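Local coordinates for protein endo-beta-1,4-glucanase (Bacillus licheniformis, PDB 2JEN) that hydrolyses the beta-1,4-linked glucan backbone of xyloglucan and probably also of cellulose, acting as a family 12 endoglucanase on plant cell wall polysaccharide, at residues A[50-55]-A[77-82]; A[108-111]-A[115-118]; A[156-161]-A[180-185]. The protein carries 1 engineered substitution. One frame throughout, in Å; residues are numbered along the deposited sequence. Where two conformers were deposited one is given.

Interaction 1. Residues A[50-55]-A[77-82]; sequences NNVWGA and WNWPSN. With XYS (alpha-D-xylopyranose), chain B; GLC (alpha-D-glucopyranose), chain C; GLC (alpha-D-glucopyranose), chain D.
Val52 and Ala55 pack their methyl groups against the outer rim of the Trp79 indole. The tight part of the contact is the six-membered end of that ring: Ala55 CB lies 3.5 Å from Trp79 CH2, and Val52 CG1 meets Trp79 CZ2 at 3.8 Å, in the plane of the ring, the two side chains crossing at about a right angle. Val52 CG1 stands anti to the carbonyl carbon (chi1 -64°), which sends it to the indole while CG2 turns to the xylose, 3.6 Å from XYS O4. A type I turn from Val52 to Ala55, closed by Ala55 N to Val52 O, brings both methyls to the same ring. No hydrogen bond crosses between the segments.

In contrast to this apolar packing, the other side of the turn is polar and faces bound sugar. Val52 N gives XYS O4 a nearly straight hydrogen bond of 3.0 Å (172°). Asn51 ND2 reaches O2 of the chain C glucose at 2.9 Å. Trp53 lays one face of its ring under that glucose, whose C1 stands 3.6 Å above the plane, offset toward the rim; at the ring edge Trp53 NE1 donates to O6 of the chain D glucose at 3.0 Å. These residues belong to the glycan-binding cleft.

Trp79 NE1 is hydrogen-bonded to Gln63 of strand 62-67, and its ring stacks on Trp61. The indole touches both the loop after strand 46-49 and Val244 of strand 234-244, at the end of its own strand 72-79.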
loop_
_atom_site.group_PDB
_atom_site.type_symbol
_atom_site.label_atom_id
_atom_site.label_comp_id
_atom_site.label_asym_id
_atom_site.label_seq_id
_atom_site.Cartn_x
_atom_site.Cartn_y
_atom_site.Cartn_z
ATOM N N ASN A 50 5.325 1.307 -17.975
ATOM C CA ASN A 50 5.933 1.102 -16.665
ATOM C C ASN A 50 7.080 0.122 -16.819
ATOM O O ASN A 50 7.053 -1.032 -16.350
ATOM C CB ASN A 50 4.891 0.638 -15.638
ATOM C CG ASN A 50 5.303 0.971 -14.232
ATOM O OD1 ASN A 50 6.088 1.911 -14.031
ATOM N ND2 ASN A 50 4.708 0.333 -13.244
ATOM N N ASN A 51 8.136 0.589 -17.501
ATOM C CA ASN A 51 9.270 -0.243 -17.917
ATOM C C ASN A 51 10.258 -0.387 -16.780
ATOM O O ASN A 51 10.853 0.601 -16.368
ATOM C CB ASN A 51 9.933 0.412 -19.134
ATOM C CG ASN A 51 11.115 -0.331 -19.664
ATOM O OD1 ASN A 51 11.688 -1.148 -18.998
ATOM N ND2 ASN A 51 11.492 -0.005 -20.888
ATOM N N VAL A 52 10.386 -1.614 -16.261
ATOM C CA VAL A 52 11.240 -1.922 -15.139
ATOM C C VAL A 52 12.291 -2.964 -15.532
ATOM O O VAL A 52 12.587 -3.885 -14.770
ATOM C CB VAL A 52 10.430 -2.335 -13.895
ATOM C CG1 VAL A 52 9.577 -1.152 -13.434
ATOM C CG2 VAL A 52 9.540 -3.566 -14.120
ATOM N N TRP A 53 12.934 -2.760 -16.687
ATOM C CA TRP A 53 13.744 -3.797 -17.282
ATOM C C TRP A 53 14.957 -4.225 -16.460
ATOM O O TRP A 53 15.449 -5.343 -16.623
ATOM C CB TRP A 53 14.225 -3.400 -18.661
ATOM C CG TRP A 53 15.224 -2.301 -18.785
ATOM C CD1 TRP A 53 14.970 -0.956 -18.948
ATOM C CD2 TRP A 53 16.645 -2.443 -18.863
ATOM N NE1 TRP A 53 16.153 -0.276 -19.119
ATOM C CE2 TRP A 53 17.177 -1.168 -19.087
ATOM C CE3 TRP A 53 17.502 -3.543 -18.823
ATOM C CZ2 TRP A 53 18.540 -0.942 -19.242
ATOM C CZ3 TRP A 53 18.868 -3.320 -18.959
ATOM C CH2 TRP A 53 19.360 -2.021 -19.150
ATOM N N GLY A 54 15.443 -3.356 -15.591
ATOM C CA GLY A 54 16.653 -3.593 -14.817
ATOM C C GLY A 54 16.422 -3.956 -13.378
ATOM O O GLY A 54 17.327 -3.857 -12.565
ATOM N N ALA A 55 15.197 -4.357 -13.035
ATOM C CA ALA A 55 14.789 -4.495 -11.632
ATOM C C ALA A 55 14.977 -5.860 -11.001
ATOM O O ALA A 55 14.745 -6.008 -9.803
ATOM C CB ALA A 55 13.336 -4.094 -11.527
ATOM N N TRP A 77 8.515 7.302 -8.703
ATOM C CA TRP A 77 9.353 6.135 -8.486
ATOM C C TRP A 77 10.111 6.164 -7.165
ATOM O O TRP A 77 10.333 7.230 -6.554
ATOM C CB TRP A 77 10.397 6.000 -9.609
ATOM C CG TRP A 77 11.465 7.071 -9.678
ATOM C CD1 TRP A 77 12.634 7.110 -8.993
ATOM C CD2 TRP A 77 11.459 8.249 -10.503
ATOM N NE1 TRP A 77 13.357 8.238 -9.342
ATOM C CE2 TRP A 77 12.658 8.942 -10.274
ATOM C CE3 TRP A 77 10.555 8.780 -11.418
ATOM C CZ2 TRP A 77 12.989 10.109 -10.959
ATOM C CZ3 TRP A 77 10.881 9.967 -12.083
ATOM C CH2 TRP A 77 12.099 10.585 -11.858
ATOM N N ASN A 78 10.525 4.975 -6.767
ATOM C CA ASN A 78 11.445 4.775 -5.680
ATOM C C ASN A 78 12.302 3.559 -5.943
ATOM O O ASN A 78 11.776 2.451 -6.035
ATOM C CB ASN A 78 10.663 4.530 -4.382
ATOM C CG ASN A 78 11.534 4.217 -3.217
ATOM O OD1 ASN A 78 12.561 4.838 -3.016
ATOM N ND2 ASN A 78 11.155 3.215 -2.454
ATOM N N TRP A 79 13.611 3.787 -6.149
ATOM C CA TRP A 79 14.581 2.779 -6.604
ATOM C C TRP A 79 15.769 2.816 -5.601
ATOM O O TRP A 79 16.812 3.420 -5.866
ATOM C CB TRP A 79 15.056 3.021 -8.032
ATOM C CG TRP A 79 13.998 2.660 -8.996
ATOM C CD1 TRP A 79 13.185 3.500 -9.671
ATOM C CD2 TRP A 79 13.590 1.338 -9.351
ATOM N NE1 TRP A 79 12.286 2.790 -10.447
ATOM C CE2 TRP A 79 12.503 1.455 -10.229
ATOM C CE3 TRP A 79 14.030 0.071 -9.003
ATOM C CZ2 TRP A 79 11.886 0.348 -10.780
ATOM C CZ3 TRP A 79 13.427 -1.028 -9.563
ATOM C CH2 TRP A 79 12.348 -0.879 -10.430
ATOM N N PRO A 80 15.614 2.216 -4.409
ATOM C CA PRO A 80 16.718 2.309 -3.453
ATOM C C PRO A 80 17.924 1.439 -3.804
ATOM O O PRO A 80 17.954 0.247 -3.530
ATOM C CB PRO A 80 16.080 1.902 -2.115
ATOM C CG PRO A 80 14.625 1.930 -2.338
ATOM C CD PRO A 80 14.443 1.590 -3.785
ATOM N N SER A 81 18.934 2.055 -4.403
ATOM C CA SER A 81 20.149 1.362 -4.825
ATOM C C SER A 81 21.248 2.384 -5.146
ATOM O O SER A 81 20.960 3.462 -5.667
ATOM C CB SER A 81 19.877 0.583 -6.112
ATOM O OG SER A 81 21.072 -0.109 -6.569
ATOM N N ASN A 82 22.484 1.995 -4.877
ATOM C CA ASN A 82 23.653 2.808 -5.195
ATOM C C ASN A 82 24.360 2.410 -6.483
ATOM O O ASN A 82 25.347 3.063 -6.856
ATOM C CB ASN A 82 24.653 2.814 -4.041
ATOM C CG ASN A 82 25.238 1.448 -3.759
ATOM O OD1 ASN A 82 25.602 0.715 -4.700
ATOM N ND2 ASN A 82 25.362 1.083 -2.481
HETATM C C1 XYS B . 11.256 -6.052 -20.369
HETATM C C2 XYS B . 10.908 -6.771 -19.071
HETATM C C3 XYS B . 9.781 -6.055 -18.316
HETATM C C4 XYS B . 10.083 -4.552 -18.305
HETATM C C5 XYS B . 10.402 -3.955 -19.683
HETATM O O2 XYS B . 10.482 -8.107 -19.384
HETATM O O3 XYS B . 9.570 -6.513 -16.963
HETATM O O4 XYS B . 9.048 -3.860 -17.658
HETATM O O5 XYS B . 11.440 -4.679 -20.245
HETATM C C1 GLC C . 16.280 -1.182 -22.691
HETATM C C2 GLC C . 14.793 -1.368 -22.919
HETATM C C3 GLC C . 14.332 -2.699 -22.382
HETATM C C4 GLC C . 15.188 -3.788 -23.028
HETATM C C5 GLC C . 16.673 -3.515 -22.733
HETATM C C6 GLC C . 17.529 -4.535 -23.498
HETATM O O2 GLC C . 14.008 -0.307 -22.373
HETATM O O3 GLC C . 12.916 -2.825 -22.596
HETATM O O4 GLC C . 14.887 -5.057 -22.525
HETATM O O5 GLC C . 17.012 -2.257 -23.283
HETATM O O6 GLC C . 18.134 -5.451 -22.613
HETATM C C1 GLC D . 19.954 2.481 -23.718
HETATM C C2 GLC D . 20.148 0.971 -23.819
HETATM C C3 GLC D . 18.815 0.336 -24.117
HETATM C C4 GLC D . 17.867 0.637 -22.962
HETATM C C5 GLC D . 17.770 2.168 -22.903
HETATM C C6 GLC D . 16.719 2.699 -21.920
HETATM O O1 GLC D . 21.153 3.174 -23.506
HETATM O O2 GLC D . 21.001 0.532 -24.854
HETATM O O3 GLC D . 19.108 -1.038 -24.377
HETATM O O4 GLC D . 16.580 0.123 -23.226
HETATM O O5 GLC D . 19.059 2.698 -22.631
HETATM O O6 GLC D . 16.915 2.193 -20.617
#

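Interaction 2. Residues A[108-111]-A[115-118]; sequences FPTR and QKNI
Thr110 points its side chain at Lys116 and Ile118 of the neighbouring segment, joined to its own by a three-residue link; the two run roughly antiparallel, with end-to-end directions 154° apart. From Thr110 CB the side chain forks. The hydroxyl branch, trans to the main-chain N (chi1 -174°), brings Thr110 OG1 to 3.6 Å from Lys116 CG, crossing the aliphatic part of the lysine obliquely. Thr110 OG1 also hydrogen-bonds two waters, each at 2.7 Å. The first accepts a hydrogen bond from Lys116 N at 3.0 Å and donates to Arg111 O at 2.7 Å, joining the two backbones where no direct hydrogen bond spans them. The second accepts a weak hydrogen bond from Lys116 NZ in the conformer given.

The methyl branch of Thr110 ends on Ile118: Thr110 CG2 and Ile118 CD1 meet tip to tip at 3.9 Å. On its other branch, Ile118 CG2 comes to the edge of the Phe108 ring, 4.2 Å from Phe108 CZ. The contact therefore grades from a water-bridged polar end at Lys116 to an apolar end at Phe108.

Phe108 and Thr110 both rest on Val235 of strand 234-244, while Phe108 and Ile118 share Val258 of strand 247-260. Ile118 also touches Ile215 at the start of helix 215-225, so the contact lies where the chain passes from strand 110-111 of the mixed sheet to strand 118-128 of the other, beside the helix.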
loop_
_atom_site.group_PDB
_atom_site.type_symbol
_atom_site.label_atom_id
_atom_site.label_comp_id
_atom_site.label_asym_id
_atom_site.label_seq_id
_atom_site.Cartn_x
_atom_site.Cartn_y
_atom_site.Cartn_z
ATOM N N PHE A 108 5.896 5.176 -37.648
ATOM C CA PHE A 108 6.997 4.202 -37.678
ATOM C C PHE A 108 6.491 2.908 -38.271
ATOM O O PHE A 108 5.314 2.556 -38.106
ATOM C CB PHE A 108 7.579 4.023 -36.262
ATOM C CG PHE A 108 8.066 5.305 -35.687
ATOM C CD1 PHE A 108 9.133 5.970 -36.270
ATOM C CD2 PHE A 108 7.408 5.929 -34.630
ATOM C CE1 PHE A 108 9.528 7.190 -35.791
ATOM C CE2 PHE A 108 7.818 7.121 -34.139
ATOM C CZ PHE A 108 8.887 7.777 -34.745
ATOM N N PRO A 109 7.346 2.179 -38.998
ATOM C CA PRO A 109 8.761 2.484 -39.243
ATOM C C PRO A 109 8.951 3.458 -40.384
ATOM O O PRO A 109 8.087 3.555 -41.254
ATOM C CB PRO A 109 9.335 1.114 -39.625
ATOM C CG PRO A 109 8.217 0.465 -40.332
ATOM C CD PRO A 109 6.962 0.902 -39.608
ATOM N N THR A 110 10.049 4.210 -40.344
ATOM C CA THR A 110 10.419 5.121 -41.412
ATOM C C THR A 110 11.877 4.907 -41.775
ATOM O O THR A 110 12.761 4.955 -40.919
ATOM C CB THR A 110 10.099 6.596 -41.040
ATOM O OG1 THR A 110 10.330 7.473 -42.154
ATOM C CG2 THR A 110 10.853 7.145 -39.864
ATOM N N ARG A 111 12.132 4.717 -43.065
ATOM C CA ARG A 111 13.468 4.427 -43.522
ATOM C C ARG A 111 14.287 5.703 -43.573
ATOM O O ARG A 111 13.824 6.726 -44.049
ATOM C CB ARG A 111 13.457 3.766 -44.892
ATOM C CG ARG A 111 14.632 2.825 -45.056
ATOM C CD ARG A 111 14.723 2.142 -46.391
ATOM N NE ARG A 111 15.500 0.903 -46.279
ATOM C CZ ARG A 111 15.591 -0.017 -47.233
ATOM N NH1 ARG A 111 14.937 0.141 -48.389
ATOM N NH2 ARG A 111 16.290 -1.124 -47.015
ATOM N N GLN A 115 14.171 10.220 -45.651
ATOM C CA GLN A 115 14.510 11.567 -45.182
ATOM C C GLN A 115 13.317 12.302 -44.600
ATOM O O GLN A 115 13.212 13.512 -44.719
ATOM C CB GLN A 115 15.203 12.425 -46.277
ATOM C CG GLN A 115 16.668 12.052 -46.539
ATOM C CD GLN A 115 17.610 12.407 -45.396
ATOM O OE1 GLN A 115 17.702 13.562 -44.961
ATOM N NE2 GLN A 115 18.339 11.418 -44.925
ATOM N N LYS A 116 12.446 11.591 -43.868
ATOM C CA LYS A 116 11.352 12.285 -43.176
ATOM C C LYS A 116 11.845 13.060 -41.972
ATOM O O LYS A 116 12.813 12.666 -41.297
ATOM C CB LYS A 116 10.260 11.308 -42.762
ATOM C CG LYS A 116 9.738 10.533 -43.933
ATOM C CD LYS A 116 8.264 10.205 -43.849
ATOM C CE LYS A 116 7.702 10.062 -45.250
ATOM N NZ LYS A 116 8.713 9.444 -46.180
ATOM N N ASN A 117 11.189 14.179 -41.703
ATOM C CA ASN A 117 11.403 14.901 -40.475
ATOM C C ASN A 117 10.738 14.071 -39.383
ATOM O O ASN A 117 9.671 13.527 -39.593
ATOM C CB ASN A 117 10.807 16.289 -40.573
ATOM C CG ASN A 117 11.509 17.098 -41.608
ATOM O OD1 ASN A 117 12.716 17.238 -41.531
ATOM N ND2 ASN A 117 10.777 17.554 -42.644
ATOM N N ILE A 118 11.388 13.969 -38.244
ATOM C CA ILE A 118 10.809 13.288 -37.074
ATOM C C ILE A 118 10.850 14.332 -35.951
ATOM O O ILE A 118 11.847 14.502 -35.254
ATOM C CB ILE A 118 11.565 12.030 -36.705
ATOM C CG1 ILE A 118 11.643 11.065 -37.883
ATOM C CG2 ILE A 118 10.896 11.382 -35.481
ATOM C CD1 ILE A 118 12.485 9.854 -37.625
HETATM O O HOH W 1 12.637 8.825 -42.754
HETATM O O HOH W 2 8.441 6.934 -43.958
#

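Interaction 3. Residues A[156-161]-A[180-185]; sequences IMIWLN and HSWKVY. With GLC (alpha-D-glucopyranose), chain D; GLC (alpha-D-glucopyranose), chain E.
Strand 154-163, part of the large curved sheet of this family 12 enzyme, meets strand 180-192 here through side chains; the strand paired with both of them is 195-204. Trp182 carries the contact. Ile158 CG2 lies 3.4 Å from Trp182 CZ3 and equally near CH2, approaching the six-membered ring obliquely. Trp182 CG stands opposite the carbonyl carbon (chi1 -50°), which sends the indole across to segment 156-161. Leu160 CD2 comes to the ring edge in its plane, 3.8 Å from Trp182 CH2, and the backbone oxygen Trp159 O is also at the edge, 3.6 Å from Trp182 CZ3. Beyond these contacts, Trp182 NE1 is hydrogen-bonded to Ile177 O, and the ring meets Phe218 of helix 215-225 edge-to-face, so that polar and apolar partners together fix its rotation. Replacing Trp182 with an alanine is likely to leave a gap beside Ile158 and Leu160 and to deprive Ile177 O of its indole N-H partner.

The strand presents its other side to the sugar. Met157 SD lies 3.4 Å from O3 of the chain E glucose, its chain bent at chi3. The Trp159 ring brings an edge to the chain E glucose, with Trp159 CH2 3.6 Å from O2; Pro167 and Ala135 also touch this indole. Glu243 is hydrogen-bonded to both the chain D and chain E glucoses.

Leu160 and Asn161 form a classic beta bulge opposite Ala134, at a corner of the chain. One strand with glycan on one side and the hydrophobic layer under helix 215-225 on the other is characteristic of the concave sheet in the beta-jelly-roll fold of family 12 glycoside hydrolases.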
loop_
_atom_site.group_PDB
_atom_site.type_symbol
_atom_site.label_atom_id
_atom_site.label_comp_id
_atom_site.label_asym_id
_atom_site.label_seq_id
_atom_site.Cartn_x
_atom_site.Cartn_y
_atom_site.Cartn_z
ATOM N N ILE A 156 19.767 5.419 -30.390
ATOM C CA ILE A 156 20.209 6.785 -30.230
ATOM C C ILE A 156 19.542 7.347 -28.980
ATOM O O ILE A 156 18.330 7.221 -28.843
ATOM C CB ILE A 156 19.854 7.626 -31.449
ATOM C CG1 ILE A 156 20.500 7.059 -32.699
ATOM C CG2 ILE A 156 20.201 9.092 -31.213
ATOM C CD1 ILE A 156 19.933 7.741 -33.999
ATOM N N MET A 157 20.319 7.907 -28.078
ATOM C CA MET A 157 19.796 8.534 -26.888
ATOM C C MET A 157 20.075 10.029 -26.921
ATOM O O MET A 157 21.160 10.471 -27.331
ATOM C CB MET A 157 20.446 7.959 -25.645
ATOM C CG MET A 157 20.354 6.484 -25.541
ATOM S SD MET A 157 20.695 5.929 -23.874
ATOM C CE MET A 157 19.115 6.255 -23.063
ATOM N N ILE A 158 19.124 10.822 -26.478
ATOM C CA ILE A 158 19.254 12.272 -26.414
ATOM C C ILE A 158 18.864 12.683 -25.022
ATOM O O ILE A 158 17.663 12.707 -24.690
ATOM C CB ILE A 158 18.446 12.992 -27.509
ATOM C CG1 ILE A 158 18.747 12.441 -28.907
ATOM C CG2 ILE A 158 18.690 14.512 -27.407
ATOM C CD1 ILE A 158 17.921 13.000 -30.012
ATOM N N TRP A 159 19.845 12.991 -24.199
ATOM C CA TRP A 159 19.632 13.290 -22.793
ATOM C C TRP A 159 19.419 14.789 -22.581
ATOM O O TRP A 159 20.310 15.607 -22.849
ATOM C CB TRP A 159 20.795 12.854 -21.895
ATOM C CG TRP A 159 21.177 11.406 -21.904
ATOM C CD1 TRP A 159 21.037 10.483 -22.906
ATOM C CD2 TRP A 159 21.875 10.752 -20.849
ATOM N NE1 TRP A 159 21.571 9.275 -22.506
ATOM C CE2 TRP A 159 22.101 9.426 -21.251
ATOM C CE3 TRP A 159 22.327 11.161 -19.608
ATOM C CZ2 TRP A 159 22.766 8.501 -20.445
ATOM C CZ3 TRP A 159 22.985 10.225 -18.796
ATOM C CH2 TRP A 159 23.203 8.918 -19.245
ATOM N N LEU A 160 18.235 15.144 -22.100
ATOM C CA LEU A 160 17.905 16.508 -21.722
ATOM C C LEU A 160 18.243 16.793 -20.278
ATOM O O LEU A 160 18.345 17.953 -19.888
ATOM C CB LEU A 160 16.439 16.778 -21.991
ATOM C CG LEU A 160 15.956 16.628 -23.421
ATOM C CD1 LEU A 160 14.479 17.023 -23.563
ATOM C CD2 LEU A 160 16.833 17.368 -24.454
ATOM N N ASN A 161 18.410 15.735 -19.479
ATOM C CA ASN A 161 18.816 15.868 -18.096
ATOM C C ASN A 161 19.808 14.771 -17.806
ATOM O O ASN A 161 19.571 13.615 -18.159
ATOM C CB ASN A 161 17.597 15.726 -17.157
ATOM C CG ASN A 161 17.953 15.836 -15.669
ATOM O OD1 ASN A 161 18.694 15.002 -15.149
ATOM N ND2 ASN A 161 17.424 16.860 -14.997
ATOM N N HIS A 180 21.267 23.260 -29.876
ATOM C CA HIS A 180 21.732 22.822 -28.565
ATOM C C HIS A 180 23.139 22.233 -28.720
ATOM O O HIS A 180 23.471 21.677 -29.768
ATOM C CB HIS A 180 20.820 21.713 -28.012
ATOM C CG HIS A 180 19.377 22.098 -27.839
ATOM N ND1 HIS A 180 18.848 22.424 -26.613
ATOM C CD2 HIS A 180 18.367 22.206 -28.730
ATOM C CE1 HIS A 180 17.563 22.696 -26.755
ATOM N NE2 HIS A 180 17.240 22.572 -28.028
ATOM N N SER A 181 23.908 22.289 -27.644
ATOM C CA SER A 181 25.213 21.615 -27.585
ATOM C C SER A 181 25.107 20.276 -26.874
ATOM O O SER A 181 24.526 20.192 -25.790
ATOM C CB SER A 181 26.226 22.471 -26.861
ATOM O OG SER A 181 26.421 23.660 -27.637
ATOM N N TRP A 182 25.761 19.261 -27.435
ATOM C CA TRP A 182 25.665 17.872 -26.991
ATOM C C TRP A 182 27.044 17.258 -26.903
ATOM O O TRP A 182 27.837 17.344 -27.845
ATOM C CB TRP A 182 24.875 17.042 -28.005
ATOM C CG TRP A 182 23.553 17.633 -28.417
ATOM C CD1 TRP A 182 23.336 18.374 -29.509
ATOM C CD2 TRP A 182 22.307 17.545 -27.732
ATOM N NE1 TRP A 182 22.040 18.780 -29.571
ATOM C CE2 TRP A 182 21.373 18.266 -28.492
ATOM C CE3 TRP A 182 21.884 16.908 -26.550
ATOM C CZ2 TRP A 182 20.037 18.416 -28.087
ATOM C CZ3 TRP A 182 20.578 17.057 -26.154
ATOM C CH2 TRP A 182 19.653 17.766 -26.925
ATOM N N LYS A 183 27.315 16.566 -25.806
ATOM C CA LYS A 183 28.476 15.668 -25.732
ATOM C C LYS A 183 28.067 14.336 -26.357
ATOM O O LYS A 183 27.055 13.759 -25.979
ATOM C CB LYS A 183 28.901 15.464 -24.281
ATOM C CG LYS A 183 29.293 16.743 -23.601
ATOM C CD LYS A 183 29.496 16.525 -22.103
ATOM C CE LYS A 183 28.095 16.413 -21.330
ATOM N NZ LYS A 183 28.245 16.391 -19.820
ATOM N N VAL A 184 28.828 13.858 -27.319
ATOM C CA VAL A 184 28.520 12.672 -28.100
ATOM C C VAL A 184 29.352 11.498 -27.610
ATOM O O VAL A 184 30.559 11.649 -27.395
ATOM C CB VAL A 184 28.806 12.881 -29.598
ATOM C CG1 VAL A 184 28.530 11.625 -30.410
ATOM C CG2 VAL A 184 28.092 14.116 -30.129
ATOM N N TYR A 185 28.710 10.361 -27.393
ATOM C CA TYR A 185 29.324 9.117 -26.971
ATOM C C TYR A 185 28.947 7.983 -27.902
ATOM O O TYR A 185 27.831 7.952 -28.461
ATOM C CB TYR A 185 28.871 8.747 -25.565
ATOM C CG TYR A 185 29.274 9.770 -24.536
ATOM C CD1 TYR A 185 28.580 10.958 -24.399
ATOM C CD2 TYR A 185 30.316 9.524 -23.643
ATOM C CE1 TYR A 185 28.944 11.899 -23.451
ATOM C CE2 TYR A 185 30.675 10.479 -22.680
ATOM C CZ TYR A 185 29.992 11.645 -22.622
ATOM O OH TYR A 185 30.338 12.604 -21.652
HETATM C C1 GLC D . 19.954 2.481 -23.718
HETATM C C2 GLC D . 20.148 0.971 -23.819
HETATM C C3 GLC D . 18.815 0.336 -24.117
HETATM C C4 GLC D . 17.867 0.637 -22.962
HETATM C C5 GLC D . 17.770 2.168 -22.903
HETATM C C6 GLC D . 16.719 2.699 -21.920
HETATM O O1 GLC D . 21.153 3.174 -23.506
HETATM O O2 GLC D . 21.001 0.532 -24.854
HETATM O O3 GLC D . 19.108 -1.038 -24.377
HETATM O O4 GLC D . 16.580 0.123 -23.226
HETATM O O5 GLC D . 19.059 2.698 -22.631
HETATM O O6 GLC D . 16.915 2.193 -20.617
HETATM C C1 GLC E . 24.646 3.141 -18.928
HETATM C C2 GLC E . 23.935 4.278 -19.623
HETATM C C3 GLC E . 22.526 3.901 -20.011
HETATM C C4 GLC E . 22.459 2.545 -20.716
HETATM C C5 GLC E . 23.289 1.524 -19.921
HETATM C C6 GLC E . 23.355 0.193 -20.665
HETATM O O2 GLC E . 23.872 5.383 -18.747
HETATM O O3 GLC E . 22.021 4.890 -20.872
HETATM O O4 GLC E . 21.097 2.145 -20.870
HETATM O O5 GLC E . 24.608 1.997 -19.778
HETATM O O6 GLC E . 23.832 -0.815 -19.772
#

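The three contacts follow one another along the chain without overlap, all inside the family 12 domain. Interactions 1 and 2 lie on opposite sides of the chain's centre, their own centres 31 Å apart. Interaction 3 is 22 Å from interaction 1 and 20 Å from interaction 2, centre to centre, and no two contacts touch. Interactions 1 and 3 both reach the chain D glucose, so residues distant in sequence line one glycan-binding cleft. Interactions 2 and 3 reach the same mixed sheet and both adjoin helix 215-225. The bound glycan links the first and third contacts, while the second lies on the far side of the chain's centre from the first.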